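Local structure of RNA polymerase sigma factor (Bartonella quintana, 5UXX) at residues L13-A18 with W60-L65. The protein probably directs RNA polymerase to its promoters as an ECF-subfamily member of the sigma-70 family that binds DNA. Numbering follows the deposited sequence.
Sequences LLVLPA and WLFTIL
The ring of Phe62 reaches across to helix 7-26 with its rim: Val15 CG1 lies at the ring edge, near its plane, 4.2 Å from Phe62 CE1. Farther along that helix Ala18 meets the outer end of the ring, its O lying obliquely 3.6 Å from Phe62 CZ and its CB 4.3 Å from the same atom, Phe62 CZ. Phe22, one turn beyond Ala18, stacks on the Phe62 ring, and Phe129 makes an edge-to-face contact with it. Leu61, the residue before Phe62 on helix 57-81, packs its CD1 against the branched end of Val15, 3.7 Å from Val15 CG1 and 3.9 Å from Val15 CB. Val15 presents CG1 to both partners because this methyl stands anti to the backbone N (chi1 -178°). No hydrogen bond joins the two segments, whose axes come no closer than 11.0 Å and cross at -45°; the separation is spanned by Val15, Leu61 and Phe62, with the backbone O of Ala18 also against the ring. Leu61 also touches Ala44 of helix 33-46, bringing a third helix into the packing. Such packing between the first helix and the long helix 57-81 belongs to the all-helical core of sigma-70 region 2.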
loop_
_atom_site.group_PDB
_atom_site.type_symbol
_atom_site.label_atom_id
_atom_site.label_comp_id
_atom_site.label_asym_id
_atom_site.label_seq_id
_atom_site.Cartn_x
_atom_site.Cartn_y
_atom_site.Cartn_z
ATOM N N LEU A 13 0.779 -5.569 14.842
ATOM C CA LEU A 13 2.153 -5.981 14.571
ATOM C C LEU A 13 2.235 -6.970 13.410
ATOM O O LEU A 13 3.230 -7.004 12.686
ATOM C CB LEU A 13 2.781 -6.588 15.827
ATOM C CG LEU A 13 3.096 -5.591 16.945
ATOM C CD1 LEU A 13 3.401 -6.311 18.247
ATOM C CD2 LEU A 13 4.260 -4.696 16.543
ATOM N N LEU A 14 1.189 -7.773 13.237
ATOM C CA LEU A 14 1.123 -8.709 12.122
ATOM C C LEU A 14 0.930 -7.991 10.788
ATOM O O LEU A 14 1.506 -8.381 9.773
ATOM C CB LEU A 14 -0.013 -9.713 12.323
ATOM C CG LEU A 14 0.146 -10.804 13.381
ATOM C CD1 LEU A 14 -0.934 -11.862 13.194
ATOM C CD2 LEU A 14 1.532 -11.427 13.322
ATOM N N VAL A 15 0.116 -6.940 10.801
ATOM C CA VAL A 15 -0.279 -6.257 9.574
ATOM C C VAL A 15 0.682 -5.117 9.233
ATOM O O VAL A 15 0.829 -4.737 8.069
ATOM C CB VAL A 15 -1.719 -5.701 9.702
ATOM C CG1 VAL A 15 -2.169 -5.032 8.410
ATOM C CG2 VAL A 15 -2.680 -6.816 10.074
ATOM N N LEU A 16 1.353 -4.600 10.256
ATOM C CA LEU A 16 2.202 -3.416 10.128
ATOM C C LEU A 16 3.250 -3.476 8.997
ATOM O O LEU A 16 3.433 -2.484 8.291
ATOM C CB LEU A 16 2.893 -3.132 11.466
ATOM C CG LEU A 16 3.307 -1.683 11.722
ATOM C CD1 LEU A 16 2.265 -0.721 11.173
ATOM C CD2 LEU A 16 3.519 -1.446 13.209
ATOM N N PRO A 17 3.944 -4.621 8.819
ATOM C CA PRO A 17 4.899 -4.655 7.703
ATOM C C PRO A 17 4.243 -4.520 6.329
ATOM O O PRO A 17 4.779 -3.831 5.462
ATOM C CB PRO A 17 5.554 -6.033 7.845
ATOM C CG PRO A 17 5.397 -6.377 9.273
ATOM C CD PRO A 17 4.063 -5.825 9.662
ATOM N N ALA A 18 3.103 -5.174 6.137
ATOM C CA ALA A 18 2.387 -5.098 4.868
ATOM C C ALA A 18 1.780 -3.714 4.682
ATOM O O ALA A 18 1.696 -3.206 3.563
ATOM C CB ALA A 18 1.309 -6.167 4.798
ATOM N N TRP A 60 -9.538 -3.168 6.631
ATOM C CA TRP A 60 -9.953 -2.028 7.440
ATOM C C TRP A 60 -8.799 -1.046 7.616
ATOM O O TRP A 60 -8.977 0.167 7.504
ATOM C CB TRP A 60 -10.464 -2.503 8.803
ATOM C CG TRP A 60 -11.034 -1.415 9.661
ATOM C CD1 TRP A 60 -12.242 -0.801 9.510
ATOM C CD2 TRP A 60 -10.423 -0.819 10.814
ATOM N NE1 TRP A 60 -12.421 0.143 10.491
ATOM C CE2 TRP A 60 -11.319 0.152 11.305
ATOM C CE3 TRP A 60 -9.206 -1.010 11.475
ATOM C CZ2 TRP A 60 -11.036 0.930 12.427
ATOM C CZ3 TRP A 60 -8.927 -0.237 12.589
ATOM C CH2 TRP A 60 -9.838 0.721 13.053
ATOM N N LEU A 61 -7.613 -1.585 7.885
ATOM C CA LEU A 61 -6.419 -0.773 8.089
ATOM C C LEU A 61 -5.951 -0.124 6.790
ATOM O O LEU A 61 -5.578 1.049 6.773
ATOM C CB LEU A 61 -5.296 -1.624 8.685
ATOM C CG LEU A 61 -5.519 -2.090 10.126
ATOM C CD1 LEU A 61 -4.475 -3.114 10.535
ATOM C CD2 LEU A 61 -5.503 -0.904 11.072
ATOM N N PHE A 62 -5.972 -0.894 5.705
ATOM C CA PHE A 62 -5.562 -0.394 4.398
ATOM C C PHE A 62 -6.478 0.727 3.920
ATOM O O PHE A 62 -6.032 1.663 3.257
ATOM C CB PHE A 62 -5.542 -1.527 3.369
ATOM C CG PHE A 62 -4.252 -2.304 3.338
ATOM C CD1 PHE A 62 -3.682 -2.784 4.506
ATOM C CD2 PHE A 62 -3.615 -2.559 2.134
ATOM C CE1 PHE A 62 -2.498 -3.499 4.475
ATOM C CE2 PHE A 62 -2.431 -3.275 2.096
ATOM C CZ PHE A 62 -1.872 -3.744 3.268
ATOM N N THR A 63 -7.760 0.624 4.259
ATOM C CA THR A 63 -8.738 1.644 3.902
ATOM C C THR A 63 -8.400 2.984 4.550
ATOM O O THR A 63 -8.490 4.034 3.913
ATOM C CB THR A 63 -10.163 1.227 4.314
ATOM O OG1 THR A 63 -10.483 -0.038 3.723
ATOM C CG2 THR A 63 -11.179 2.266 3.860
ATOM N N ILE A 64 -8.009 2.939 5.821
ATOM C CA ILE A 64 -7.630 4.148 6.545
ATOM C C ILE A 64 -6.403 4.807 5.919
ATOM O O ILE A 64 -6.381 6.022 5.714
ATOM C CB ILE A 64 -7.343 3.845 8.028
ATOM C CG1 ILE A 64 -8.614 3.356 8.726
ATOM C CG2 ILE A 64 -6.790 5.076 8.731
ATOM C CD1 ILE A 64 -8.398 2.929 10.163
ATOM N N LEU A 65 -5.394 4.001 5.604
ATOM C CA LEU A 65 -4.167 4.512 5.001
ATOM C C LEU A 65 -4.433 5.068 3.606
ATOM O O LEU A 65 -3.944 6.143 3.258
ATOM C CB LEU A 65 -3.095 3.418 4.939
ATOM C CG LEU A 65 -1.673 3.866 4.582
ATOM C CD1 LEU A 65 -0.645 3.055 5.353
ATOM C CD2 LEU A 65 -1.411 3.754 3.086
#